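Local coordinates for sulfate adenylyltransferase, adenylylsulfate kinase (Thiobacillus denitrificans, PDB 3CR8), which probably makes activated sulfate by phosphorylating adenosine 5'-phosphosulfate with ATP, and carries an ATP sulfurylase-like region that lacks sulfurylase activity, at residues L25-A29 and Y110-I114; H176-Y180 and E347-F351. The contacts are given in a common frame with arbitrary orientation. Residue numbers count along the deposited sequence, not the author numbering.

How the interactions relate
Interactions 1 and 2 are separate pieces of packing in two different parts of one chain. Residues 25-29 and 110-114 join a helix to a strand in the N-terminal PUA-like region, whereas 176-180 and 347-351 tie a helix start to a late loop in the ATP-sulfurylase-like region. Their centres lie 47 Å apart, on opposite sides of the chain's centre, and their nearest atoms are about 33 Å apart, so neither touches the other. Along the sequence they follow in series. Both lie away from the predicted ATP-binding loop Gly376-Ser383 of the kinase region. The first is held by apolar contact without hydrogen bonds, the second by hydrogen bonds and aromatic rings.

Interaction 1: residues L25-A29 and Y110-I114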
loop_
_atom_site.group_PDB
_atom_site.type_symbol
_atom_site.label_atom_id
_atom_site.label_comp_id
_atom_site.label_asym_id
_atom_site.label_seq_id
_atom_site.Cartn_x
_atom_site.Cartn_y
_atom_site.Cartn_z
ATOM N N LEU A 25 32.782 29.544 -45.011
ATOM C CA LEU A 25 31.423 29.288 -45.497
ATOM C C LEU A 25 30.410 30.264 -44.928
ATOM O O LEU A 25 29.600 30.815 -45.663
ATOM C CB LEU A 25 30.988 27.850 -45.197
ATOM C CG LEU A 25 31.751 26.746 -45.941
ATOM C CD1 LEU A 25 31.454 25.374 -45.354
ATOM C CD2 LEU A 25 31.455 26.786 -47.432
ATOM N N LYS A 26 30.446 30.474 -43.620
ATOM C CA LYS A 26 29.575 31.473 -43.001
ATOM C C LYS A 26 29.806 32.869 -43.602
ATOM O O LYS A 26 28.889 33.672 -43.670
ATOM C CB LYS A 26 29.728 31.476 -41.468
ATOM C CG LYS A 26 29.067 30.270 -40.798
ATOM C CD LYS A 26 29.124 30.277 -39.271
ATOM C CE LYS A 26 28.238 29.147 -38.712
ATOM N NZ LYS A 26 28.342 28.940 -37.235
ATOM N N HIS A 27 31.032 33.149 -44.069
ATOM C CA HIS A 27 31.288 34.423 -44.743
ATOM C C HIS A 27 30.694 34.453 -46.167
ATOM O O HIS A 27 29.893 35.340 -46.490
ATOM C CB HIS A 27 32.782 34.819 -44.738
ATOM C CG HIS A 27 33.042 36.140 -45.391
ATOM N ND1 HIS A 27 32.682 37.336 -44.810
ATOM C CD2 HIS A 27 33.568 36.452 -46.597
ATOM C CE1 HIS A 27 32.995 38.329 -45.619
ATOM N NE2 HIS A 27 33.536 37.820 -46.711
ATOM N N GLU A 28 31.073 33.471 -47.004
ATOM C CA GLU A 28 30.627 33.424 -48.408
ATOM C C GLU A 28 29.123 33.505 -48.525
ATOM O O GLU A 28 28.594 34.200 -49.385
ATOM C CB GLU A 28 31.097 32.166 -49.143
ATOM C CG GLU A 28 30.467 32.011 -50.526
ATOM C CD GLU A 28 30.947 30.779 -51.252
ATOM O OE1 GLU A 28 31.786 30.033 -50.693
ATOM O OE2 GLU A 28 30.482 30.559 -52.388
ATOM N N ALA A 29 28.444 32.788 -47.647
ATOM C CA ALA A 29 26.993 32.728 -47.638
ATOM C C ALA A 29 26.311 34.094 -47.639
ATOM O O ALA A 29 25.425 34.340 -48.430
ATOM C CB ALA A 29 26.536 31.909 -46.458
ATOM N N TYR A 110 19.108 30.708 -39.874
ATOM C CA TYR A 110 20.384 30.180 -39.386
ATOM C C TYR A 110 21.036 29.334 -40.479
ATOM O O TYR A 110 20.428 28.455 -41.059
ATOM C CB TYR A 110 20.183 29.377 -38.105
ATOM C CG TYR A 110 21.443 28.806 -37.483
ATOM C CD1 TYR A 110 22.242 29.565 -36.654
ATOM C CD2 TYR A 110 21.811 27.490 -37.707
ATOM C CE1 TYR A 110 23.389 29.031 -36.082
ATOM C CE2 TYR A 110 22.955 26.945 -37.138
ATOM C CZ TYR A 110 23.741 27.716 -36.326
ATOM O OH TYR A 110 24.880 27.164 -35.765
ATOM N N MET A 111 22.290 29.617 -40.764
ATOM C CA MET A 111 22.950 29.039 -41.912
ATOM C C MET A 111 23.521 27.667 -41.596
ATOM O O MET A 111 24.176 27.485 -40.556
ATOM C CB MET A 111 24.040 30.000 -42.392
ATOM C CG MET A 111 25.364 29.372 -42.686
ATOM S SD MET A 111 25.432 28.846 -44.369
ATOM C CE MET A 111 27.076 28.137 -44.340
ATOM N N LEU A 112 23.283 26.721 -42.517
ATOM C CA LEU A 112 23.654 25.305 -42.358
ATOM C C LEU A 112 24.731 24.814 -43.327
ATOM O O LEU A 112 25.667 24.097 -42.955
ATOM C CB LEU A 112 22.428 24.412 -42.525
ATOM C CG LEU A 112 21.225 24.683 -41.635
ATOM C CD1 LEU A 112 19.986 23.973 -42.142
ATOM C CD2 LEU A 112 21.548 24.266 -40.238
ATOM N N ALA A 113 24.584 25.178 -44.586
ATOM C CA ALA A 113 25.484 24.660 -45.597
ATOM C C ALA A 113 25.302 25.443 -46.876
ATOM O O ALA A 113 24.265 26.084 -47.059
ATOM C CB ALA A 113 25.189 23.177 -45.843
ATOM N N ILE A 114 26.300 25.412 -47.756
ATOM C CA ILE A 114 26.057 25.882 -49.115
ATOM C C ILE A 114 25.928 24.700 -50.106
ATOM O O ILE A 114 26.765 23.771 -50.142
ATOM C CB ILE A 114 27.031 27.043 -49.596
ATOM C CG1 ILE A 114 28.374 26.502 -50.054
ATOM C CG2 ILE A 114 27.251 28.092 -48.514
ATOM C CD1 ILE A 114 28.335 25.813 -51.414
#
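Met111 has the largest area covered here, 74 Å², and its side chain lies between helix and strand, touching Leu25, Lys26 and Ala29. Its CA-to-CB bond points toward the helix, and the methyl CE ends 4.0 Å from Leu25 CB and 3.9 Å from the backbone Leu25 O, while its sulfur SD lies 3.9 Å from Ala29 CB. The thioether thus spans one helical turn, the turn closed by the 3.0 Å bond from Ala29 N to Leu25 O. Ile114, with 61 Å² covered, extends the apolar patch: its CG1 is 4.1 Å from Leu25 CD2, and its CG2 is 4.4 Å from Ala29 CB. Lys26, with 51 Å², lies along the margin. Its aliphatic CG is 4.3 Å from Met111 CG, and its NZ stops 4.2 Å from Tyr110 OH, too far for a hydrogen bond; none crosses the interface.

Leu112 and Ala113 between them point away from the helix, and both face Leu104 on the adjoining strand, the geometry of a classic beta bulge. This is how Met111 and Ile114, three positions apart, can both point toward the helix. Beyond the patch, Glu28 forms a salt bridge with Arg101. The axes of segments 25-29 and 111-114 approach to 8.8 Å at 85°; these lie on helix 22-30 and strand 111-117, a helix laid across the strand direction of the PUA-like domain's mixed sheet.

Interaction 2: residues H176-Y180 and E347-F351; sequences HRAQY and EWYSF
Residues 177-180 form the first turn of a helix, with His176 at its N-cap position and Tyr180 N bonded to His176 O at 3.1 Å. Opposite, 347-349 have helical phi/psi without regular bonding, and Ser350 and Phe351 are extended (phi/psi -126/-156 and -122/150), Phe351 being the N-cap of the next helix. The backbones come closest at His176 and Ser350, with CA atoms 4.6 Å apart, and Arg177 N donates a 2.9 Å hydrogen bond to Tyr349 O.

With chi1 m, His176 places ND1 2.6 Å from Ser350 OG in a nearly linear hydrogen bond. Tyr349 (chi1 t) brings CE2 over one imidazole face, 4.1 Å from His176 CG; the rings (centroids 5.1 Å apart, planes at 30°) barely overlap. Arg177 (chi1 t, chi2 t, chi3 m) lays NE over the face of Phe351 (chi1 m): Arg177 CZ is 4.5 Å from the Phe351 centroid, 31° off the normal, an off-centre cation-pi contact. Arg177 NH1 is 2.9 Å from Glu347 O, at a poor hydrogen-bond angle. Phe351 turns its edge to the face of Tyr180 (chi1 t), a T-shaped pair with centroids 5.2 Å apart and planes at 88°.

Here a loop packs on the N-terminal turn of helix 177-189 in the ATP-sulfurylase-like region. Tyr180 OH bonds to Arg223 O, and Trp348 O to His315 of strand 314-317. The Arg177-Tyr349 and His176-Ser350 bonds join helix 177-189 to the loop entering helix 352-361, whose Leu358 and Leu355 touch His176 and Ser350.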
loop_
_atom_site.group_PDB
_atom_site.type_symbol
_atom_site.label_atom_id
_atom_site.label_comp_id
_atom_site.label_asym_id
_atom_site.label_seq_id
_atom_site.Cartn_x
_atom_site.Cartn_y
_atom_site.Cartn_z
ATOM N N HIS A 176 5.316 -0.986 -25.992
ATOM C CA HIS A 176 4.711 -1.672 -24.858
ATOM C C HIS A 176 5.320 -3.056 -24.656
ATOM O O HIS A 176 6.328 -3.365 -25.263
ATOM C CB HIS A 176 3.217 -1.778 -25.063
ATOM C CG HIS A 176 2.547 -0.457 -25.280
ATOM N ND1 HIS A 176 2.249 0.398 -24.245
ATOM C CD2 HIS A 176 2.094 0.138 -26.411
ATOM C CE1 HIS A 176 1.651 1.477 -24.727
ATOM N NE2 HIS A 176 1.552 1.348 -26.037
ATOM N N ARG A 177 4.709 -3.894 -23.827
ATOM C CA ARG A 177 5.351 -5.132 -23.403
ATOM C C ARG A 177 5.651 -6.145 -24.518
ATOM O O ARG A 177 6.627 -6.875 -24.447
ATOM C CB ARG A 177 4.558 -5.768 -22.267
ATOM C CG ARG A 177 5.209 -6.989 -21.662
ATOM C CD ARG A 177 4.637 -7.306 -20.306
ATOM N NE ARG A 177 4.987 -6.280 -19.336
ATOM C CZ ARG A 177 4.507 -6.225 -18.099
ATOM N NH1 ARG A 177 3.635 -7.142 -17.686
ATOM N NH2 ARG A 177 4.893 -5.249 -17.283
ATOM N N ALA A 178 4.825 -6.186 -25.550
ATOM C CA ALA A 178 5.065 -7.091 -26.679
ATOM C C ALA A 178 6.331 -6.762 -27.481
ATOM O O ALA A 178 7.187 -7.625 -27.724
ATOM C CB ALA A 178 3.863 -7.128 -27.608
ATOM N N GLN A 179 6.436 -5.524 -27.936
ATOM C CA GLN A 179 7.655 -5.139 -28.605
ATOM C C GLN A 179 8.866 -5.307 -27.669
ATOM O O GLN A 179 9.868 -5.896 -28.050
ATOM C CB GLN A 179 7.562 -3.724 -29.192
ATOM C CG GLN A 179 6.460 -2.846 -28.627
ATOM C CD GLN A 179 5.125 -3.108 -29.261
ATOM O OE1 GLN A 179 5.018 -3.905 -30.183
ATOM N NE2 GLN A 179 4.093 -2.445 -28.764
ATOM N N TYR A 180 8.763 -4.808 -26.445
ATOM C CA TYR A 180 9.830 -4.973 -25.472
ATOM C C TYR A 180 10.243 -6.439 -25.347
ATOM O O TYR A 180 11.410 -6.751 -25.491
ATOM C CB TYR A 180 9.416 -4.394 -24.112
ATOM C CG TYR A 180 10.206 -4.908 -22.928
ATOM C CD1 TYR A 180 11.375 -4.286 -22.524
ATOM C CD2 TYR A 180 9.770 -6.007 -22.206
ATOM C CE1 TYR A 180 12.094 -4.750 -21.439
ATOM C CE2 TYR A 180 10.486 -6.496 -21.134
ATOM C CZ TYR A 180 11.642 -5.862 -20.748
ATOM O OH TYR A 180 12.333 -6.334 -19.655
ATOM N N GLU A 347 -2.621 -5.981 -17.669
ATOM C CA GLU A 347 -1.330 -5.773 -17.087
ATOM C C GLU A 347 -0.205 -6.402 -17.835
ATOM O O GLU A 347 0.952 -6.144 -17.570
ATOM C CB GLU A 347 -1.370 -6.278 -15.668
ATOM C CG GLU A 347 -2.151 -5.377 -14.743
ATOM C CD GLU A 347 -1.756 -5.554 -13.310
ATOM O OE1 GLU A 347 -0.958 -6.471 -13.038
ATOM O OE2 GLU A 347 -2.236 -4.774 -12.461
ATOM N N TRP A 348 -0.552 -7.226 -18.793
ATOM C CA TRP A 348 0.437 -7.864 -19.596
ATOM C C TRP A 348 0.662 -6.996 -20.764
ATOM O O TRP A 348 1.527 -7.239 -21.553
ATOM C CB TRP A 348 -0.086 -9.184 -20.083
ATOM C CG TRP A 348 -1.530 -9.199 -20.402
ATOM C CD1 TRP A 348 -2.520 -9.579 -19.591
ATOM C CD2 TRP A 348 -2.145 -8.872 -21.648
ATOM N NE1 TRP A 348 -3.720 -9.483 -20.220
ATOM C CE2 TRP A 348 -3.509 -9.055 -21.496
ATOM C CE3 TRP A 348 -1.670 -8.431 -22.875
ATOM C CZ2 TRP A 348 -4.400 -8.814 -22.513
ATOM C CZ3 TRP A 348 -2.561 -8.192 -23.870
ATOM C CH2 TRP A 348 -3.903 -8.382 -23.689
ATOM N N TYR A 349 -0.140 -5.968 -20.896
ATOM C CA TYR A 349 -0.061 -5.185 -22.090
ATOM C C TYR A 349 1.088 -4.203 -22.061
ATOM O O TYR A 349 1.941 -4.234 -22.921
ATOM C CB TYR A 349 -1.391 -4.509 -22.393
ATOM C CG TYR A 349 -1.400 -3.792 -23.710
ATOM C CD1 TYR A 349 -1.463 -4.483 -24.878
ATOM C CD2 TYR A 349 -1.334 -2.432 -23.782
ATOM C CE1 TYR A 349 -1.457 -3.849 -26.068
ATOM C CE2 TYR A 349 -1.329 -1.803 -24.979
ATOM C CZ TYR A 349 -1.399 -2.516 -26.116
ATOM O OH TYR A 349 -1.393 -1.900 -27.319
ATOM N N SER A 350 1.126 -3.336 -21.075
ATOM C CA SER A 350 2.133 -2.293 -21.055
ATOM C C SER A 350 2.883 -2.321 -19.741
ATOM O O SER A 350 2.955 -3.372 -19.089
ATOM C CB SER A 350 1.484 -0.934 -21.288
ATOM O OG SER A 350 2.447 0.039 -21.631
ATOM N N PHE A 351 3.463 -1.174 -19.376
ATOM C CA PHE A 351 4.042 -0.941 -18.053
ATOM C C PHE A 351 3.343 0.266 -17.432
ATOM O O PHE A 351 2.896 1.160 -18.154
ATOM C CB PHE A 351 5.548 -0.676 -18.137
ATOM C CG PHE A 351 6.334 -1.770 -18.803
ATOM C CD1 PHE A 351 6.519 -1.767 -20.177
ATOM C CD2 PHE A 351 6.907 -2.795 -18.055
ATOM C CE1 PHE A 351 7.264 -2.771 -20.803
ATOM C CE2 PHE A 351 7.661 -3.819 -18.668
ATOM C CZ PHE A 351 7.839 -3.806 -20.047
#